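Local coordinates for variant surface glycoprotein MITat 1.13 (Trypanosoma brucei, PDB 6Z8H) that probably forms part of the dense, membrane-anchored surface coat of the parasite, a coat whose serial replacement by antigenically distinct versions evades the host's immune response, at residues 60-65 and 92-97; 88-93 and 288-293; 106-111 and 268-273. One frame throughout, in Å; residues are numbered along the deposited sequence.

How the contacts relate
Helix 78-129 supplies one side of all three contacts. In contact 1 it meets helix 34-75, the other arm of the hairpin; in contact 2, one turn away, it meets helix 287-291 and the turn after it. The centres of these two are 10 Å apart, they share Ala92 and Asp93, and Ile94 CD1 joins them by packing 3.8 Å from Ala289 CB. Contact 3 lies farther along, its centre 23 Å from that of contact 1 and 28 Å from that of contact 2, where helix 260-273 joins the bundle and a sulfate ion binds between the subunits.

Contact 1. Residues 60-65 and 92-97; sequences RENSEA and ADILDI
Asn62 and Leu95 mark the closest backbone approach, CA to CA, of two antiparallel helices, 34-75 and 78-129, which form the long helical hairpin at the heart of the variant surface glycoprotein N-terminal domain. The local axes come within 9.7 Å at an angle of 149°, and the contact between them is buried. Asn62 shows how one side chain can serve two masters. Its CB is apolar and behaves accordingly, resting 3.8 Å from Leu95 CD1. Beyond CB the chain turns, with CG anti to its own carbonyl carbon (chi1 -77°), and the amide runs at about a right angle to the side chain of Ile94. There ND2 passes 4.0 Å from Ile94 CG2, a plain packing contact, while its hydrogen bond goes to Ser282 O. The other amide atom, OD1, accepts from Ile284 N. A buried amide is thus satisfied on both its polar atoms by the backbone of the loop beside the hairpin, which should fix its rotation and ties that loop to helix 34-75. Leu95 comes across from helix 78-129. Its CG stands anti to the backbone N (chi1 179°), which carries the two methyl groups toward Asn62 and Ser63. CD1 touches both Asn62 CB and Ser63 OG, the latter at 3.7 Å. The hydroxyl itself bonds to Glu59 O and to Arg99 NH2 of the same chain, so the methyl merely brushes an oxygen already engaged. The second methyl, Leu95 CD2, settles over the backbone, 4.1 Å from Ser63 CA.

Contact 2. Residues 88-93 and 288-293; sequences LGAAAD and NAVRAN
The amide of Asn293 and the carboxylate of Asp93 lie nearly in one plane, only 7° apart, and meet edge to edge. At the amide edge Asn293 ND2 donates over 2.9 Å, almost straight at 168°, to Asp93 OD2, which receives the hydrogen on its anti lone pair, away from the other carboxylate oxygen. A second bond leaves the same nitrogen: a water also accepts from Asn293 ND2 at 2.8 Å. Over one face of the amide sits Ala90, whose CA is 3.5 Å from Asn293 ND2. Ala90 CB also meets Asn293 CB at 3.7 Å. With CG anti to the backbone N (chi1 -163°), the Asn293 side chain reaches helix 78-129 from the turn between helices 287-291 and 294-304. Here it is an N-cap: OD1 accepts from Lys295 N, so one side chain both caps the start of helix 294-304 and ties it to helix 78-129. Lys295 also contributes its NZ, in a salt bridge to Asp93 OD2, so that oxygen is gripped twice and the carboxylate is probably kept ionised. The water donates to Ala289 O at 3.2 Å and, weakly, to Ala90 O, bridging the two backbones beside the direct bond. Alongside this polar cluster Val290 CG1 packs on Ala90 CB at 4.1 Å, and Val290 continues onto Leu87 and Ile94 of the same long helix.

Contact 3. Residues 106-111 and 268-273; sequences RPLVQA and LKAIRS. With SO4 (sulfate ion), chain G.
Leu108 projects toward helix 260-273, and the ethyl arm of Ile271 lies beside its base. Segments 106-111 and 268-273 run antiparallel at 162°, their local axes 8.9 Å apart, and at the closest point Leu108 CB rests 3.9 Å from Ile271 CG1. The ethyl arm, set with CG1 anti to the carbonyl carbon (chi1 -61°), leans into the shallow notch between Leu108 and Val109. Ile271 CD1 lies 4.0 Å from Leu108 O and 4.1 Å from Val109 CG2. In return, the tip of Leu108 comes loosely over Ala270, CD1 4.1 Å from Ala270 O and CD2 4.4 Å from Ala270 CB. No hydrogen bond crosses between the segments; the contact is apolar packing. Away from this seam Arg106 NE donates to a sulfate oxygen, O1, at 2.8 Å. The ion, probably from the crystallisation liquor, also binds Tyr52 OH of this chain and both Tyr52 OH and Arg106 NE of the second subunit, marking the dimer interface. Ile271 and Leu268 go on to touch Tyr48 of helix 34-75, so helix 260-273 packs as a third helix on this part of the hairpin, consistent with the helical bundle of A-type variant surface glycoproteins.

Contact 1. Residues 60-65 and 92-97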
loop_
_atom_site.group_PDB
_atom_site.type_symbol
_atom_site.label_atom_id
_atom_site.label_comp_id
_atom_site.label_asym_id
_atom_site.label_seq_id
_atom_site.Cartn_x
_atom_site.Cartn_y
_atom_site.Cartn_z
ATOM N N ARG A 60 -11.909 12.949 5.421
ATOM C CA ARG A 60 -11.335 14.269 5.674
ATOM C C ARG A 60 -12.411 15.337 5.612
ATOM O O ARG A 60 -12.469 16.215 6.476
ATOM C CB ARG A 60 -10.210 14.582 4.684
ATOM C CG ARG A 60 -9.717 16.022 4.729
ATOM C CD ARG A 60 -8.658 16.342 3.678
ATOM N NE ARG A 60 -9.233 16.564 2.354
ATOM C CZ ARG A 60 -8.990 15.806 1.290
ATOM N NH1 ARG A 60 -8.156 14.773 1.363
ATOM N NH2 ARG A 60 -9.563 16.093 0.130
ATOM N N GLU A 61 -13.280 15.259 4.604
ATOM C CA GLU A 61 -14.359 16.223 4.463
ATOM C C GLU A 61 -15.370 16.086 5.587
ATOM O O GLU A 61 -15.868 17.093 6.086
ATOM C CB GLU A 61 -15.074 16.065 3.119
ATOM C CG GLU A 61 -14.255 16.479 1.920
ATOM C CD GLU A 61 -15.036 16.414 0.627
ATOM O OE1 GLU A 61 -16.262 16.188 0.656
ATOM O OE2 GLU A 61 -14.404 16.572 -0.423
ATOM N N ASN A 62 -15.684 14.856 6.004
ATOM C CA ASN A 62 -16.634 14.657 7.093
ATOM C C ASN A 62 -16.063 15.151 8.426
ATOM O O ASN A 62 -16.789 15.750 9.231
ATOM C CB ASN A 62 -17.042 13.187 7.197
ATOM C CG ASN A 62 -18.043 12.765 6.129
ATOM O OD1 ASN A 62 -18.798 13.586 5.615
ATOM N ND2 ASN A 62 -18.031 11.464 5.770
ATOM N N SER A 63 -14.778 14.912 8.696
ATOM C CA SER A 63 -14.192 15.447 9.918
ATOM C C SER A 63 -14.262 16.962 9.934
ATOM O O SER A 63 -14.639 17.553 10.962
ATOM C CB SER A 63 -12.731 15.031 10.020
ATOM O OG SER A 63 -12.607 13.651 10.260
ATOM N N GLU A 64 -13.952 17.611 8.803
ATOM C CA GLU A 64 -14.040 19.067 8.723
ATOM C C GLU A 64 -15.481 19.542 8.900
ATOM O O GLU A 64 -15.746 20.519 9.616
ATOM C CB GLU A 64 -13.518 19.559 7.376
ATOM C CG GLU A 64 -13.555 21.057 7.194
ATOM C CD GLU A 64 -12.894 21.521 5.912
ATOM O OE1 GLU A 64 -11.653 21.422 5.810
ATOM O OE2 GLU A 64 -13.619 21.970 4.996
ATOM N N ALA A 65 -16.433 18.853 8.273
ATOM C CA ALA A 65 -17.820 19.273 8.377
ATOM C C ALA A 65 -18.296 19.193 9.814
ATOM O O ALA A 65 -19.010 20.087 10.286
ATOM C CB ALA A 65 -18.701 18.409 7.482
ATOM N N ALA A 92 -22.404 13.098 13.610
ATOM C CA ALA A 92 -21.523 12.218 14.379
ATOM C C ALA A 92 -21.698 10.753 13.970
ATOM O O ALA A 92 -20.725 9.993 13.938
ATOM C CB ALA A 92 -21.785 12.429 15.877
ATOM N N ASP A 93 -22.938 10.341 13.711
ATOM C CA ASP A 93 -23.212 8.994 13.225
ATOM C C ASP A 93 -22.507 8.758 11.893
ATOM O O ASP A 93 -21.824 7.741 11.710
ATOM C CB ASP A 93 -24.716 8.804 13.063
ATOM C CG ASP A 93 -25.400 8.478 14.347
ATOM O OD1 ASP A 93 -24.713 8.054 15.295
ATOM O OD2 ASP A 93 -26.640 8.633 14.391
ATOM N N ILE A 94 -22.664 9.690 10.949
ATOM C CA ILE A 94 -22.032 9.546 9.639
ATOM C C ILE A 94 -20.516 9.431 9.771
ATOM O O ILE A 94 -19.880 8.558 9.170
ATOM C CB ILE A 94 -22.444 10.710 8.725
ATOM C CG1 ILE A 94 -23.938 10.594 8.368
ATOM C CG2 ILE A 94 -21.581 10.658 7.438
ATOM C CD1 ILE A 94 -24.528 11.877 7.811
ATOM N N LEU A 95 -19.915 10.297 10.581
ATOM C CA LEU A 95 -18.462 10.318 10.689
ATOM C C LEU A 95 -17.960 9.051 11.359
ATOM O O LEU A 95 -16.941 8.486 10.956
ATOM C CB LEU A 95 -18.045 11.559 11.483
ATOM C CG LEU A 95 -16.571 11.787 11.752
ATOM C CD1 LEU A 95 -15.784 11.673 10.461
ATOM C CD2 LEU A 95 -16.357 13.132 12.455
ATOM N N ASP A 96 -18.620 8.608 12.420
ATOM C CA ASP A 96 -18.173 7.409 13.116
ATOM C C ASP A 96 -18.246 6.187 12.201
ATOM O O ASP A 96 -17.319 5.371 12.164
ATOM C CB ASP A 96 -18.976 7.207 14.405
ATOM C CG ASP A 96 -18.306 6.238 15.349
ATOM O OD1 ASP A 96 -17.219 6.568 15.871
ATOM O OD2 ASP A 96 -18.874 5.170 15.614
ATOM N N ILE A 97 -19.353 6.041 11.471
ATOM C CA ILE A 97 -19.500 4.898 10.569
ATOM C C ILE A 97 -18.451 4.970 9.463
ATOM O O ILE A 97 -17.816 3.962 9.104
ATOM C CB ILE A 97 -20.936 4.831 10.009
ATOM C CG1 ILE A 97 -21.908 4.348 11.079
ATOM C CG2 ILE A 97 -20.944 3.908 8.755
ATOM C CD1 ILE A 97 -23.326 4.784 10.836
#

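Contact 2. Residues 88-93 and 288-293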
loop_
_atom_site.group_PDB
_atom_site.type_symbol
_atom_site.label_atom_id
_atom_site.label_comp_id
_atom_site.label_asym_id
_atom_site.label_seq_id
_atom_site.Cartn_x
_atom_site.Cartn_y
_atom_site.Cartn_z
ATOM N N LEU A 88 -26.267 17.658 14.281
ATOM C CA LEU A 88 -25.067 17.259 15.013
ATOM C C LEU A 88 -25.003 15.762 15.296
ATOM O O LEU A 88 -23.977 15.129 15.048
ATOM C CB LEU A 88 -24.987 18.026 16.330
ATOM C CG LEU A 88 -24.490 19.463 16.228
ATOM C CD1 LEU A 88 -24.784 20.245 17.519
ATOM C CD2 LEU A 88 -23.031 19.528 16.005
ATOM N N GLY A 89 -26.059 15.176 15.833
ATOM C CA GLY A 89 -26.048 13.760 16.155
ATOM C C GLY A 89 -25.943 12.916 14.896
ATOM O O GLY A 89 -25.168 11.956 14.828
ATOM N N ALA A 90 -26.682 13.306 13.868
ATOM C CA ALA A 90 -26.651 12.598 12.596
ATOM C C ALA A 90 -25.260 12.681 11.978
ATOM O O ALA A 90 -24.767 11.708 11.380
ATOM C CB ALA A 90 -27.739 13.175 11.671
ATOM N N ALA A 91 -24.647 13.860 12.028
ATOM C CA ALA A 91 -23.284 14.013 11.512
ATOM C C ALA A 91 -22.285 13.162 12.294
ATOM O O ALA A 91 -21.364 12.579 11.710
ATOM C CB ALA A 91 -22.894 15.491 11.476
ATOM N N ALA A 92 -22.404 13.098 13.610
ATOM C CA ALA A 92 -21.523 12.218 14.379
ATOM C C ALA A 92 -21.698 10.753 13.970
ATOM O O ALA A 92 -20.725 9.993 13.938
ATOM C CB ALA A 92 -21.785 12.429 15.877
ATOM N N ASP A 93 -22.938 10.341 13.711
ATOM C CA ASP A 93 -23.212 8.994 13.225
ATOM C C ASP A 93 -22.507 8.758 11.893
ATOM O O ASP A 93 -21.824 7.741 11.710
ATOM C CB ASP A 93 -24.716 8.804 13.063
ATOM C CG ASP A 93 -25.400 8.478 14.347
ATOM O OD1 ASP A 93 -24.713 8.054 15.295
ATOM O OD2 ASP A 93 -26.640 8.633 14.391
ATOM N N ASN A 288 -29.477 13.848 2.007
ATOM C CA ASN A 288 -30.085 12.524 2.072
ATOM C C ASN A 288 -29.414 11.628 3.106
ATOM O O ASN A 288 -30.045 10.694 3.611
ATOM C CB ASN A 288 -30.037 11.849 0.702
ATOM C CG ASN A 288 -30.969 12.503 -0.309
ATOM O OD1 ASN A 288 -32.033 13.041 0.039
ATOM N ND2 ASN A 288 -30.572 12.460 -1.570
ATOM N N ALA A 289 -28.153 11.896 3.444
ATOM C CA ALA A 289 -27.505 11.108 4.480
ATOM C C ALA A 289 -27.970 11.524 5.867
ATOM O O ALA A 289 -27.983 10.700 6.787
ATOM C CB ALA A 289 -25.991 11.293 4.404
ATOM N N VAL A 290 -28.339 12.789 6.042
ATOM C CA VAL A 290 -28.804 13.304 7.328
ATOM C C VAL A 290 -30.298 13.089 7.517
ATOM O O VAL A 290 -30.738 12.695 8.603
ATOM C CB VAL A 290 -28.444 14.799 7.417
ATOM C CG1 VAL A 290 -29.103 15.411 8.581
ATOM C CG2 VAL A 290 -26.941 14.975 7.475
ATOM N N ARG A 291 -31.087 13.357 6.480
ATOM C CA ARG A 291 -32.574 13.424 6.517
ATOM C C ARG A 291 -33.168 12.092 6.970
ATOM O O ARG A 291 -34.323 12.102 7.441
ATOM C CB ARG A 291 -33.123 13.840 5.148
ATOM C CG ARG A 291 -34.026 12.813 4.478
ATOM C CD ARG A 291 -34.258 13.128 3.011
ATOM N NE ARG A 291 -35.091 14.306 2.816
ATOM C CZ ARG A 291 -36.404 14.339 3.014
ATOM N NH1 ARG A 291 -37.040 13.255 3.421
ATOM N NH2 ARG A 291 -37.075 15.458 2.806
ATOM N N ALA A 292 -32.426 10.992 6.838
ATOM C CA ALA A 292 -32.953 9.684 7.205
ATOM C C ALA A 292 -32.720 9.354 8.670
ATOM O O ALA A 292 -33.388 8.459 9.202
ATOM C CB ALA A 292 -32.334 8.600 6.321
ATOM N N ASN A 293 -31.849 10.090 9.339
ATOM C CA ASN A 293 -31.446 9.720 10.679
ATOM C C ASN A 293 -32.543 10.061 11.679
ATOM O O ASN A 293 -33.006 11.210 11.727
ATOM C CB ASN A 293 -30.147 10.409 11.055
ATOM C CG ASN A 293 -29.491 9.761 12.244
ATOM O OD1 ASN A 293 -30.116 9.549 13.290
ATOM N ND2 ASN A 293 -28.233 9.465 12.106
HETATM O O HOH W 1 -26.944 9.877 9.673
#

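Contact 3. Residues 106-111 and 268-273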
loop_
_atom_site.group_PDB
_atom_site.type_symbol
_atom_site.label_atom_id
_atom_site.label_comp_id
_atom_site.label_asym_id
_atom_site.label_seq_id
_atom_site.Cartn_x
_atom_site.Cartn_y
_atom_site.Cartn_z
ATOM N N ARG A 106 -9.032 -1.074 5.691
ATOM C CA ARG A 106 -7.616 -0.742 5.589
ATOM C C ARG A 106 -6.766 -2.007 5.480
ATOM O O ARG A 106 -6.006 -2.131 4.504
ATOM C CB ARG A 106 -7.188 0.177 6.746
ATOM C CG ARG A 106 -5.688 0.472 6.766
ATOM C CD ARG A 106 -5.336 1.510 7.844
ATOM N NE ARG A 106 -5.844 2.844 7.502
ATOM C CZ ARG A 106 -6.743 3.539 8.197
ATOM N NH1 ARG A 106 -7.245 3.059 9.338
ATOM N NH2 ARG A 106 -7.127 4.747 7.759
ATOM N N PRO A 107 -6.841 -2.966 6.416
ATOM C CA PRO A 107 -5.926 -4.126 6.307
ATOM C C PRO A 107 -6.229 -5.028 5.113
ATOM O O PRO A 107 -5.328 -5.712 4.612
ATOM C CB PRO A 107 -6.119 -4.871 7.636
ATOM C CG PRO A 107 -7.492 -4.413 8.130
ATOM C CD PRO A 107 -7.619 -2.984 7.675
ATOM N N LEU A 108 -7.481 -5.082 4.664
ATOM C CA LEU A 108 -7.814 -5.878 3.484
ATOM C C LEU A 108 -7.239 -5.246 2.223
ATOM O O LEU A 108 -6.692 -5.946 1.366
ATOM C CB LEU A 108 -9.336 -5.997 3.396
ATOM C CG LEU A 108 -9.994 -6.672 4.599
ATOM C CD1 LEU A 108 -11.511 -6.514 4.535
ATOM C CD2 LEU A 108 -9.627 -8.134 4.692
ATOM N N VAL A 109 -7.317 -3.925 2.098
ATOM C CA VAL A 109 -6.750 -3.232 0.951
ATOM C C VAL A 109 -5.239 -3.343 0.971
ATOM O O VAL A 109 -4.618 -3.631 -0.062
ATOM C CB VAL A 109 -7.221 -1.773 0.924
ATOM C CG1 VAL A 109 -6.476 -0.966 -0.130
ATOM C CG2 VAL A 109 -8.714 -1.704 0.706
ATOM N N GLN A 110 -4.633 -3.225 2.151
ATOM C CA GLN A 110 -3.187 -3.360 2.261
ATOM C C GLN A 110 -2.745 -4.752 1.846
ATOM O O GLN A 110 -1.749 -4.898 1.128
ATOM C CB GLN A 110 -2.725 -3.071 3.686
ATOM C CG GLN A 110 -2.772 -1.592 4.113
ATOM C CD GLN A 110 -2.628 -1.390 5.605
ATOM O OE1 GLN A 110 -2.822 -2.321 6.406
ATOM N NE2 GLN A 110 -2.300 -0.165 5.995
ATOM N N ALA A 111 -3.469 -5.796 2.279
ATOM C CA ALA A 111 -3.090 -7.162 1.920
ATOM C C ALA A 111 -3.188 -7.386 0.418
ATOM O O ALA A 111 -2.346 -8.088 -0.166
ATOM C CB ALA A 111 -3.970 -8.145 2.693
ATOM N N LEU A 268 -8.368 -9.841 -3.388
ATOM C CA LEU A 268 -9.443 -8.993 -3.886
ATOM C C LEU A 268 -10.807 -9.520 -3.447
ATOM O O LEU A 268 -11.660 -8.750 -2.983
ATOM C CB LEU A 268 -9.362 -8.901 -5.409
ATOM C CG LEU A 268 -8.067 -8.278 -5.949
ATOM C CD1 LEU A 268 -8.112 -8.214 -7.459
ATOM C CD2 LEU A 268 -7.858 -6.879 -5.333
ATOM N N LYS A 269 -11.019 -10.837 -3.514
ATOM C CA LYS A 269 -12.283 -11.400 -3.051
ATOM C C LYS A 269 -12.491 -11.118 -1.562
ATOM O O LYS A 269 -13.624 -10.873 -1.119
ATOM C CB LYS A 269 -12.345 -12.900 -3.309
ATOM C CG LYS A 269 -13.672 -13.495 -2.936
ATOM C CD LYS A 269 -13.830 -14.913 -3.437
ATOM C CE LYS A 269 -15.254 -15.405 -3.247
ATOM N NZ LYS A 269 -15.406 -16.849 -3.570
ATOM N N ALA A 270 -11.413 -11.125 -0.770
ATOM C CA ALA A 270 -11.553 -10.853 0.662
ATOM C C ALA A 270 -12.143 -9.475 0.931
ATOM O O ALA A 270 -12.882 -9.287 1.909
ATOM C CB ALA A 270 -10.199 -10.974 1.362
ATOM N N ILE A 271 -11.821 -8.500 0.083
ATOM C CA ILE A 271 -12.379 -7.172 0.254
ATOM C C ILE A 271 -13.875 -7.219 0.003
ATOM O O ILE A 271 -14.672 -6.692 0.784
ATOM C CB ILE A 271 -11.692 -6.153 -0.670
ATOM C CG1 ILE A 271 -10.201 -6.034 -0.372
ATOM C CG2 ILE A 271 -12.375 -4.776 -0.532
ATOM C CD1 ILE A 271 -9.464 -5.193 -1.390
ATOM N N ARG A 272 -14.283 -7.880 -1.081
ATOM C CA ARG A 272 -15.701 -7.975 -1.416
ATOM C C ARG A 272 -16.468 -8.765 -0.361
ATOM O O ARG A 272 -17.573 -8.379 0.035
ATOM C CB ARG A 272 -15.855 -8.617 -2.800
ATOM C CG ARG A 272 -15.065 -7.911 -3.887
ATOM C CD ARG A 272 -15.556 -8.304 -5.277
ATOM N NE ARG A 272 -15.474 -9.741 -5.460
ATOM C CZ ARG A 272 -14.405 -10.381 -5.919
ATOM N NH1 ARG A 272 -13.299 -9.721 -6.246
ATOM N NH2 ARG A 272 -14.436 -11.700 -6.034
ATOM N N SER A 273 -15.879 -9.844 0.149
ATOM C CA SER A 273 -16.587 -10.673 1.120
ATOM C C SER A 273 -16.847 -9.913 2.410
ATOM O O SER A 273 -17.861 -10.149 3.080
ATOM C CB SER A 273 -15.776 -11.931 1.423
ATOM O OG SER A 273 -15.749 -12.779 0.293
HETATM S S SO4 G . -4.162 4.429 4.483
HETATM O O1 SO4 G . -3.848 3.762 5.718
HETATM O O2 SO4 G . -5.450 5.059 4.593
HETATM O O3 SO4 G . -4.187 3.468 3.413
HETATM O O4 SO4 G . -3.162 5.426 4.210
#